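Local coordinates for protein ComZ (Thermus thermophilus, PDB 6QVI) that probably acts as a DNA receptor at the pilus tip during natural competence, combining a pseudopilin-like domain with a large beta-solenoid domain, at residues 138-143 with 469-474; 410-415 with 438-443; 457-462 with 474-479; 463-468 with 491-496. One frame throughout, in Å; residues are numbered along the deposited sequence.

Interaction 1. Residues 138-143 with 469-474; sequences AIFAGA and SVISNQ
Strands 139-141 and 469-472 run parallel at 4°, their axes 4.8 Å apart, with Ile-139, Phe-140 and Ala-141 abreast of Val-470, Ile-471 and Ser-472. Val-470 is bonded through both its backbone N and its backbone O: the N donates to Ala-138 O at 2.8 Å, and the O takes Phe-140 N at 2.9 Å. Phe-140 O then receives Ser-472 N. Past this point the ladder loosens, and Gly-142 N makes only weak bonds to Ser-472 O and Asn-473 O as segment 469-474 turns its corner at Asn-473. On one face Ile-139 and Val-470 lie side by side, CG1 to CG2 at 3.8 Å. On the other, Phe-140 CB meets Ile-471 CG1 at 4.0 Å, while its ring, CG anti to the backbone N (chi1 -176°), leads away and stacks on Tyr-161. At the corner the Asn-473 side chain bends back alongside Ala-143; an alanine here would lose this packing and would probably leave the end of 138-143 less well held. Strand 160-162 continues the pairing beyond 139-141, and strand 451-454 does so beyond 469-472, the in-register parallel stacking of coils in a beta-solenoid, here between strands far apart in sequence.

Interaction 2. Residues 410-415 with 438-443; sequences GGNLDI and EGDIYQ
The tight part of this contact is the buried face where Leu-413 and Ile-441 lie side by side, pointing the same way. Leu-413 CG stands anti to its backbone N (chi1 174°), which brings CD2 to 3.9 Å from Ile-441 CD1. Ile-415 and Gln-443 continue the row on this face, and Phe-458 packs against both Ile-441 and Gln-443. Between the two strands the ladder is regular: Leu-413 N donates to Asp-440 O, Leu-413 O accepts Tyr-442 N at 3.1 Å, and Tyr-442 O accepts Ile-415 N at 3.0 Å. The other face is looser, polar and partly open to solvent. Asn-412 swings OD1 across to Asp-440 N, a nearly straight bond of 2.8 Å whose donor sits somewhat above the amide plane. The Asp-440 carboxylate stands beside that amide, turned 80° against it, and is engaged by strand 457-461, taking Thr-457 N on OD1 and Arg-459 in a salt bridge on OD2, which would probably keep it ionised. Asp-414 meets only the root of Tyr-442, OD1 to CB at 3.9 Å, and pairs through OD2 with Arg-444. That same arginine makes a cation-pi contact with the Tyr-442 ring, whose hydroxyl reaches on to Gln-483 O. At the loop end, Gly-411 O takes Gly-439 N at 2.9 Å. A largely aliphatic row on one face, with Gln-443 at its end, and acidic and tyrosine side chains on the other, in parallel strands extended by 380-383 on one flank and 457-461 on the other, fit neighbouring coils of a beta-solenoid.

Interaction 3. Residues 457-462 with 474-479; sequences TFRVVK and QFCTTS
Gln-474 opens the second strand: its O accepts Phe-458 N at 2.8 Å, while its CB lies beside Thr-457 CG2. Phe-475 comes next, on the face it shares with Phe-458 and Val-460. Its ring and that of Phe-458 have CG anti to the backbone N and point the same way; the planes are 24° apart but slid so far, centroids 5.5 Å apart, that the rings barely overlap. Phe-475 CZ also reaches Val-460 CG1 at 4.1 Å. Both backbone polar atoms of Cys-476 are bonded, N to Phe-458 O and O to Val-460 N, each at 3.1 Å, and on the other face its sulfur forms the disulfide with Cys-486, beside the guanidinium of Arg-459. Thr-477 returns to the Phe-475 side, its methyl CG2 near Val-460 O and its hydroxyl hydrogen-bonded to Gly-153 O. Thr-478 N donates to Val-460 O at 2.9 Å; its OG1 sits between the backbone N and the carbonyl carbon and is hydrogen-bonded to Tyr-442 OH. Thr-478 O accepts Lys-462 N in a bond of 3.1 Å. At Ser-479 the lysine chain passes alongside, CD 3.5 Å from Ser-479 CA, before NZ reaches Gln-490 OE1. An alanine in place of Lys-462 would keep the main-chain bond but would probably loosen this end of the pair, losing both the aliphatic packing and the link to Gln-490. The face of Phe-458, Val-460 and Phe-475 is thus mainly apolar, its Thr-477 hydroxyl satisfied, whereas the other mixes a disulfide, an arginine and hydroxyls with Val-461.

Interaction 4. Residues 463-468 with 491-496; sequences GNVLFG and KAEVVY
Strands 465-467 and 491-496 lie parallel, 12° apart in direction with axes 4.7 Å apart, and the hydrogen bonds run from Gly-463 to Gly-468. Gly-463 N starts the ladder on a lone pair of Lys-491 O. A weak, long bond from Glu-493 N to Asn-464 O follows, then Leu-466 N to Glu-493 O, Val-495 N to Leu-466 O at 2.8 Å and nearly straight (172°), and Gly-468 N to Val-495 O at 3.0 Å. Both glycines adopt positive phi, where a CB would press on the preceding carbonyl oxygen; at Gly-468 the chain turns a corner into the next strand. Each such corner passes the chain from one flank of a beta-solenoid coil to the next, and this pair belongs to a flank where 447-449 lies beyond 465-467 and 153-157 beyond 491-496. On one face Val-465 CG2, anti to its backbone N, is the shared contact point: it meets Glu-493 CG at 3.5 Å and Val-495 CG2 at 3.6 Å, and lies over one face of the Phe-467 ring toward the rim. That ring runs beside Val-495, CD1 to CB at 3.6 Å. Tyr-191 joins the same cluster, packing edge-to-face with Phe-467 and hydrogen-bonding through its hydroxyl to Glu-493 OE2. Leu-466 and Val-494 occupy the opposite, interior face, where Leu-466 packs on Phe-458 and Val-494 CG1 rests 3.6 Å from Leu-466 O. At the corner, Gly-468 O meets the Tyr-496 ring at its edge and in its plane, 3.2 Å from CD2.

From the N terminus, 138-143 comes first and waits for 469-474, so interaction 1 closes by far the longest loop. Interaction 2 opens and closes entirely inside it, and ends before interactions 3 and 4 begin. Strand 457-461 then opens interaction 3 and 465-467 opens interaction 4, both before 469-472 closes interaction 1; these three cross one another, as the chain next supplies 474-478 and finally 491-496. Strands 441-443 and 457-461 are neighbours, which joins interaction 2 to interaction 3. Phe-475 packs on Ile-139 and Val-470, Ala-492 on Val-460 and Thr-477, and Ala-138 on Tyr-496, so different flanks of the solenoid meet around one interior.

Interaction 1. Residues 138-143 with 469-474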
# COMPACT_ATOMS: atom_id res chain seq x y z
N ALA A 138 5.99 6.14 0.54
CA ALA A 138 5.53 7.44 0.06
C ALA A 138 5.65 7.53 -1.43
O ALA A 138 4.83 8.20 -2.08
CB ALA A 138 6.31 8.59 0.70
N ILE A 139 6.65 6.90 -1.99
CA ILE A 139 6.86 6.98 -3.39
C ILE A 139 7.22 5.68 -3.98
O ILE A 139 8.19 5.11 -3.61
CB ILE A 139 8.08 7.84 -3.68
CG1 ILE A 139 7.78 9.29 -3.42
CG2 ILE A 139 8.52 7.71 -5.11
CD1 ILE A 139 8.98 10.14 -3.68
N PHE A 140 6.44 5.22 -4.92
CA PHE A 140 6.74 4.00 -5.59
C PHE A 140 7.15 4.42 -6.95
O PHE A 140 6.39 5.01 -7.63
CB PHE A 140 5.50 3.17 -5.66
CG PHE A 140 5.71 1.85 -6.26
CD1 PHE A 140 5.71 0.75 -5.50
CD2 PHE A 140 5.93 1.73 -7.58
CE1 PHE A 140 5.91 -0.48 -6.04
CE2 PHE A 140 6.13 0.51 -8.14
CZ PHE A 140 6.12 -0.60 -7.36
N ALA A 141 8.37 4.13 -7.36
CA ALA A 141 8.83 4.55 -8.65
C ALA A 141 8.91 3.45 -9.64
O ALA A 141 9.20 2.35 -9.30
CB ALA A 141 10.17 5.20 -8.53
N GLY A 142 8.72 3.77 -10.89
CA GLY A 142 8.71 2.77 -11.91
C GLY A 142 9.93 2.46 -12.70
O GLY A 142 10.87 1.95 -12.19
N ALA A 143 9.89 2.76 -13.97
CA ALA A 143 10.99 2.42 -14.83
C ALA A 143 11.74 3.52 -15.50
O ALA A 143 12.64 3.22 -16.24
CB ALA A 143 10.51 1.46 -15.89
N SER A 469 0.44 9.49 -1.13
CA SER A 469 1.47 8.64 -1.72
C SER A 469 1.52 8.94 -3.21
O SER A 469 0.50 9.31 -3.80
CB SER A 469 1.17 7.14 -1.50
OG SER A 469 -0.21 6.88 -1.73
N VAL A 470 2.67 8.75 -3.84
CA VAL A 470 2.69 8.84 -5.29
C VAL A 470 3.24 7.54 -5.80
O VAL A 470 4.22 7.02 -5.26
CB VAL A 470 3.48 10.07 -5.82
CG1 VAL A 470 3.11 11.29 -5.01
CG2 VAL A 470 5.02 9.84 -6.00
N ILE A 471 2.49 6.94 -6.71
CA ILE A 471 2.93 5.87 -7.60
C ILE A 471 3.15 6.51 -8.96
O ILE A 471 2.21 7.07 -9.56
CB ILE A 471 1.90 4.72 -7.72
CG1 ILE A 471 1.67 4.09 -6.35
CG2 ILE A 471 2.29 3.75 -8.85
CD1 ILE A 471 0.37 3.30 -6.27
N SER A 472 4.38 6.47 -9.43
CA SER A 472 4.62 7.06 -10.73
C SER A 472 5.89 6.48 -11.33
O SER A 472 6.77 5.99 -10.63
CB SER A 472 4.71 8.59 -10.61
OG SER A 472 6.02 8.98 -10.27
N ASN A 473 5.98 6.61 -12.64
CA ASN A 473 7.11 6.03 -13.34
C ASN A 473 8.36 6.87 -13.14
O ASN A 473 9.47 6.30 -13.16
CB ASN A 473 6.77 5.90 -14.82
CG ASN A 473 7.76 5.04 -15.54
OD1 ASN A 473 8.79 5.52 -16.01
ND2 ASN A 473 7.48 3.73 -15.58
N GLN A 474 8.19 8.17 -12.88
CA GLN A 474 9.28 9.09 -12.59
C GLN A 474 8.77 10.19 -11.67
O GLN A 474 7.62 10.64 -11.78
CB GLN A 474 9.85 9.72 -13.85
CG GLN A 474 10.87 8.91 -14.61
CD GLN A 474 11.60 9.76 -15.65
OE1 GLN A 474 11.77 9.35 -16.80
NE2 GLN A 474 12.04 10.97 -15.24

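Interaction 2. Residues 410-415 with 438-443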
# COMPACT_ATOMS: atom_id res chain seq x y z
N GLY A 410 -4.72 13.54 -24.09
CA GLY A 410 -5.32 13.60 -22.77
C GLY A 410 -4.47 12.92 -21.74
O GLY A 410 -3.30 12.56 -21.96
N GLY A 411 -5.09 12.72 -20.58
CA GLY A 411 -4.50 11.94 -19.52
C GLY A 411 -3.63 12.70 -18.53
O GLY A 411 -3.06 12.06 -17.62
N ASN A 412 -3.51 14.02 -18.67
CA ASN A 412 -2.66 14.78 -17.76
C ASN A 412 -3.50 15.53 -16.74
O ASN A 412 -4.68 15.84 -16.97
CB ASN A 412 -1.77 15.76 -18.53
CG ASN A 412 -0.90 15.06 -19.54
OD1 ASN A 412 0.13 14.46 -19.20
ND2 ASN A 412 -1.32 15.11 -20.81
N LEU A 413 -2.87 15.85 -15.61
CA LEU A 413 -3.54 16.44 -14.47
C LEU A 413 -2.66 17.55 -13.90
O LEU A 413 -1.44 17.38 -13.79
CB LEU A 413 -3.78 15.39 -13.37
CG LEU A 413 -4.34 15.87 -12.01
CD1 LEU A 413 -5.59 16.78 -12.19
CD2 LEU A 413 -4.57 14.74 -10.96
N ASP A 414 -3.28 18.67 -13.56
CA ASP A 414 -2.58 19.82 -12.98
C ASP A 414 -3.38 20.27 -11.75
O ASP A 414 -4.58 20.52 -11.85
CB ASP A 414 -2.43 20.96 -14.00
CG ASP A 414 -1.22 20.77 -14.94
OD1 ASP A 414 -0.93 19.62 -15.33
OD2 ASP A 414 -0.54 21.77 -15.28
N ILE A 415 -2.70 20.34 -10.59
CA ILE A 415 -3.31 20.77 -9.34
C ILE A 415 -2.53 22.01 -8.91
O ILE A 415 -1.44 21.89 -8.31
CB ILE A 415 -3.26 19.67 -8.28
CG1 ILE A 415 -3.92 18.40 -8.82
CG2 ILE A 415 -3.99 20.07 -7.00
CD1 ILE A 415 -4.12 17.32 -7.78
N GLU A 438 -2.97 8.85 -16.53
CA GLU A 438 -2.13 8.01 -17.38
C GLU A 438 -0.92 8.77 -17.88
O GLU A 438 0.10 8.16 -18.22
CB GLU A 438 -2.97 7.44 -18.55
CG GLU A 438 -2.16 6.73 -19.63
CD GLU A 438 -3.03 5.94 -20.65
OE1 GLU A 438 -2.44 5.11 -21.41
OE2 GLU A 438 -4.27 6.12 -20.70
N GLY A 439 -1.01 10.10 -17.90
CA GLY A 439 0.10 10.90 -18.37
C GLY A 439 0.87 11.44 -17.18
O GLY A 439 1.29 10.66 -16.31
N ASP A 440 1.05 12.75 -17.13
CA ASP A 440 1.84 13.42 -16.11
C ASP A 440 0.96 14.12 -15.08
O ASP A 440 -0.19 14.48 -15.35
CB ASP A 440 2.77 14.45 -16.75
CG ASP A 440 3.83 13.81 -17.62
OD1 ASP A 440 3.87 12.57 -17.74
OD2 ASP A 440 4.63 14.58 -18.20
N ILE A 441 1.54 14.36 -13.90
CA ILE A 441 0.91 15.15 -12.85
C ILE A 441 1.86 16.26 -12.44
O ILE A 441 3.02 16.01 -12.08
CB ILE A 441 0.54 14.33 -11.60
CG1 ILE A 441 -0.59 13.37 -11.91
CG2 ILE A 441 0.13 15.27 -10.45
CD1 ILE A 441 -1.20 12.87 -10.70
N TYR A 442 1.35 17.48 -12.42
CA TYR A 442 2.10 18.63 -11.97
C TYR A 442 1.32 19.22 -10.81
O TYR A 442 0.17 19.66 -10.99
CB TYR A 442 2.26 19.65 -13.10
CG TYR A 442 3.47 20.57 -12.95
CD1 TYR A 442 3.66 21.34 -11.81
CD2 TYR A 442 4.45 20.60 -13.94
CE1 TYR A 442 4.78 22.14 -11.68
CE2 TYR A 442 5.57 21.39 -13.82
CZ TYR A 442 5.73 22.17 -12.69
OH TYR A 442 6.87 22.96 -12.58
N GLN A 443 1.95 19.27 -9.64
CA GLN A 443 1.37 19.94 -8.47
C GLN A 443 2.10 21.26 -8.21
O GLN A 443 3.27 21.26 -7.78
CB GLN A 443 1.44 19.03 -7.25
CG GLN A 443 1.28 19.77 -5.93
CD GLN A 443 1.55 18.88 -4.76
OE1 GLN A 443 1.59 17.66 -4.91
NE2 GLN A 443 1.67 19.46 -3.57

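Interaction 3. Residues 457-462 with 474-479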
# COMPACT_ATOMS: atom_id res chain seq x y z
N THR A 457 5.18 11.00 -15.37
CA THR A 457 6.02 11.51 -14.30
C THR A 457 5.18 12.40 -13.38
O THR A 457 4.26 13.10 -13.83
CB THR A 457 7.28 12.29 -14.82
OG1 THR A 457 6.97 13.67 -15.02
CG2 THR A 457 7.84 11.64 -16.12
N PHE A 458 5.58 12.52 -12.14
CA PHE A 458 4.87 13.38 -11.25
C PHE A 458 5.78 14.50 -10.89
O PHE A 458 6.76 14.27 -10.26
CB PHE A 458 4.55 12.62 -10.02
CG PHE A 458 4.16 13.46 -8.88
CD1 PHE A 458 2.87 13.57 -8.54
CD2 PHE A 458 5.08 14.10 -8.15
CE1 PHE A 458 2.49 14.33 -7.48
CE2 PHE A 458 4.73 14.85 -7.08
CZ PHE A 458 3.42 14.97 -6.75
N ARG A 459 5.44 15.72 -11.29
CA ARG A 459 6.23 16.89 -11.01
C ARG A 459 5.70 17.65 -9.84
O ARG A 459 4.53 17.66 -9.59
CB ARG A 459 6.28 17.84 -12.18
CG ARG A 459 7.00 17.29 -13.38
CD ARG A 459 7.32 18.35 -14.41
NE ARG A 459 8.15 17.78 -15.45
CZ ARG A 459 7.68 16.99 -16.38
NH1 ARG A 459 6.41 16.69 -16.39
NH2 ARG A 459 8.47 16.48 -17.29
N VAL A 460 6.59 18.30 -9.14
CA VAL A 460 6.22 19.07 -7.99
C VAL A 460 7.24 20.18 -7.84
O VAL A 460 8.35 20.08 -8.30
CB VAL A 460 6.18 18.17 -6.78
CG1 VAL A 460 7.56 17.69 -6.46
CG2 VAL A 460 5.51 18.82 -5.61
N VAL A 461 6.82 21.27 -7.25
CA VAL A 461 7.65 22.45 -7.06
C VAL A 461 8.26 22.43 -5.66
O VAL A 461 7.63 21.96 -4.70
CB VAL A 461 6.80 23.70 -7.29
CG1 VAL A 461 6.64 23.99 -8.79
CG2 VAL A 461 5.43 23.40 -6.72
N LYS A 462 9.49 22.93 -5.54
CA LYS A 462 10.11 23.12 -4.22
C LYS A 462 9.13 23.81 -3.27
O LYS A 462 8.49 24.79 -3.63
CB LYS A 462 11.37 23.98 -4.35
CG LYS A 462 12.14 23.85 -5.65
CD LYS A 462 13.10 25.06 -5.86
CE LYS A 462 14.46 24.63 -6.46
NZ LYS A 462 15.59 25.51 -6.08
N GLN A 474 8.19 8.17 -12.88
CA GLN A 474 9.28 9.09 -12.59
C GLN A 474 8.77 10.19 -11.67
O GLN A 474 7.62 10.64 -11.78
CB GLN A 474 9.85 9.72 -13.85
CG GLN A 474 10.87 8.91 -14.61
CD GLN A 474 11.60 9.76 -15.65
OE1 GLN A 474 11.77 9.35 -16.80
NE2 GLN A 474 12.04 10.97 -15.24
N PHE A 475 9.63 10.67 -10.81
CA PHE A 475 9.34 11.73 -9.87
C PHE A 475 10.33 12.81 -10.17
O PHE A 475 11.47 12.53 -10.44
CB PHE A 475 9.55 11.22 -8.47
CG PHE A 475 9.22 12.20 -7.39
CD1 PHE A 475 10.09 13.17 -7.05
CD2 PHE A 475 8.07 12.08 -6.69
CE1 PHE A 475 9.80 14.03 -6.05
CE2 PHE A 475 7.77 12.95 -5.69
CZ PHE A 475 8.64 13.92 -5.36
N CYS A 476 9.88 14.06 -10.16
CA CYS A 476 10.73 15.18 -10.50
C CYS A 476 10.37 16.45 -9.78
O CYS A 476 9.22 16.73 -9.53
CB CYS A 476 10.61 15.36 -11.99
SG CYS A 476 11.22 16.88 -12.68
N THR A 477 11.37 17.23 -9.41
CA THR A 477 11.14 18.46 -8.69
C THR A 477 11.57 19.62 -9.53
O THR A 477 12.50 19.52 -10.27
CB THR A 477 11.93 18.47 -7.41
OG1 THR A 477 11.78 17.20 -6.81
CG2 THR A 477 11.38 19.46 -6.48
N THR A 478 10.90 20.74 -9.42
CA THR A 478 11.27 21.86 -10.24
C THR A 478 11.45 23.09 -9.44
O THR A 478 10.93 23.18 -8.33
CB THR A 478 10.18 22.21 -11.21
OG1 THR A 478 8.93 22.07 -10.55
CG2 THR A 478 10.25 21.31 -12.38
N SER A 479 12.15 24.05 -10.03
CA SER A 479 12.42 25.30 -9.33
C SER A 479 11.16 26.14 -9.20
O SER A 479 10.98 26.86 -8.21
CB SER A 479 13.51 26.06 -10.03
OG SER A 479 12.88 26.94 -10.95

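Interaction 4. Residues 463-468 with 491-496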
# COMPACT_ATOMS: atom_id res chain seq x y z
N GLY A 463 9.02 23.29 -2.05
CA GLY A 463 8.24 23.93 -1.02
C GLY A 463 6.87 23.35 -0.79
O GLY A 463 6.28 23.57 0.28
N ASN A 464 6.35 22.64 -1.77
CA ASN A 464 5.02 22.06 -1.70
C ASN A 464 5.12 20.64 -1.22
O ASN A 464 6.10 19.94 -1.51
CB ASN A 464 4.39 22.15 -3.10
CG ASN A 464 4.45 23.58 -3.63
OD1 ASN A 464 5.53 24.12 -3.79
ND2 ASN A 464 3.32 24.15 -3.95
N VAL A 465 4.12 20.22 -0.47
CA VAL A 465 4.12 18.91 0.15
C VAL A 465 2.85 18.16 -0.26
O VAL A 465 1.77 18.75 -0.35
CB VAL A 465 4.30 19.02 1.69
CG1 VAL A 465 3.21 19.82 2.33
CG2 VAL A 465 4.39 17.64 2.34
N LEU A 466 3.01 16.88 -0.56
CA LEU A 466 1.89 16.02 -0.91
C LEU A 466 1.74 14.97 0.17
O LEU A 466 2.72 14.29 0.53
CB LEU A 466 2.11 15.35 -2.26
CG LEU A 466 1.11 14.27 -2.60
CD1 LEU A 466 -0.31 14.85 -2.64
CD2 LEU A 466 1.50 13.78 -3.92
N PHE A 467 0.55 14.88 0.73
CA PHE A 467 0.23 13.88 1.73
C PHE A 467 -0.62 12.80 1.09
O PHE A 467 -1.59 13.10 0.39
CB PHE A 467 -0.50 14.50 2.91
CG PHE A 467 0.14 15.75 3.43
CD1 PHE A 467 0.87 15.74 4.61
CD2 PHE A 467 -0.03 16.96 2.78
CE1 PHE A 467 1.46 16.90 5.11
CE2 PHE A 467 0.55 18.13 3.28
CZ PHE A 467 1.29 18.09 4.45
N GLY A 468 -0.27 11.56 1.37
CA GLY A 468 -0.90 10.46 0.67
C GLY A 468 0.21 9.54 0.19
O GLY A 468 0.81 8.85 1.01
N LYS A 491 14.18 21.33 -2.34
CA LYS A 491 13.49 20.14 -1.89
C LYS A 491 11.98 20.33 -1.95
O LYS A 491 11.45 21.34 -1.45
CB LYS A 491 13.93 19.82 -0.45
CG LYS A 491 15.45 19.59 -0.35
CD LYS A 491 15.94 19.24 1.06
CE LYS A 491 17.39 18.73 1.08
NZ LYS A 491 17.78 18.23 2.44
N ALA A 492 11.30 19.37 -2.55
CA ALA A 492 9.89 19.12 -2.34
C ALA A 492 9.74 17.97 -1.36
O ALA A 492 10.71 17.26 -1.07
CB ALA A 492 9.19 18.81 -3.66
N GLU A 493 8.54 17.78 -0.81
CA GLU A 493 8.37 16.78 0.23
C GLU A 493 7.11 15.94 0.03
O GLU A 493 6.07 16.45 -0.40
CB GLU A 493 8.41 17.45 1.63
CG GLU A 493 7.72 16.65 2.75
CD GLU A 493 7.93 17.22 4.15
OE1 GLU A 493 8.69 18.20 4.32
OE2 GLU A 493 7.38 16.63 5.10
N VAL A 494 7.20 14.66 0.36
CA VAL A 494 6.07 13.75 0.28
C VAL A 494 5.90 13.11 1.64
O VAL A 494 6.86 12.59 2.21
CB VAL A 494 6.23 12.66 -0.81
CG1 VAL A 494 4.93 11.84 -0.91
CG2 VAL A 494 6.62 13.25 -2.18
N VAL A 495 4.67 13.11 2.14
CA VAL A 495 4.41 12.59 3.46
C VAL A 495 3.48 11.40 3.32
O VAL A 495 2.32 11.55 2.92
CB VAL A 495 3.82 13.66 4.37
CG1 VAL A 495 3.47 13.09 5.74
CG2 VAL A 495 4.83 14.81 4.49
N TYR A 496 4.00 10.22 3.61
CA TYR A 496 3.19 9.04 3.43
C TYR A 496 2.18 8.95 4.56
O TYR A 496 2.55 8.92 5.74
CB TYR A 496 4.06 7.79 3.36
CG TYR A 496 3.23 6.53 3.40
CD1 TYR A 496 3.66 5.43 4.11
CD2 TYR A 496 2.06 6.41 2.66
CE1 TYR A 496 2.92 4.28 4.13
CE2 TYR A 496 1.30 5.25 2.69
CZ TYR A 496 1.75 4.19 3.42
OH TYR A 496 1.00 3.03 3.46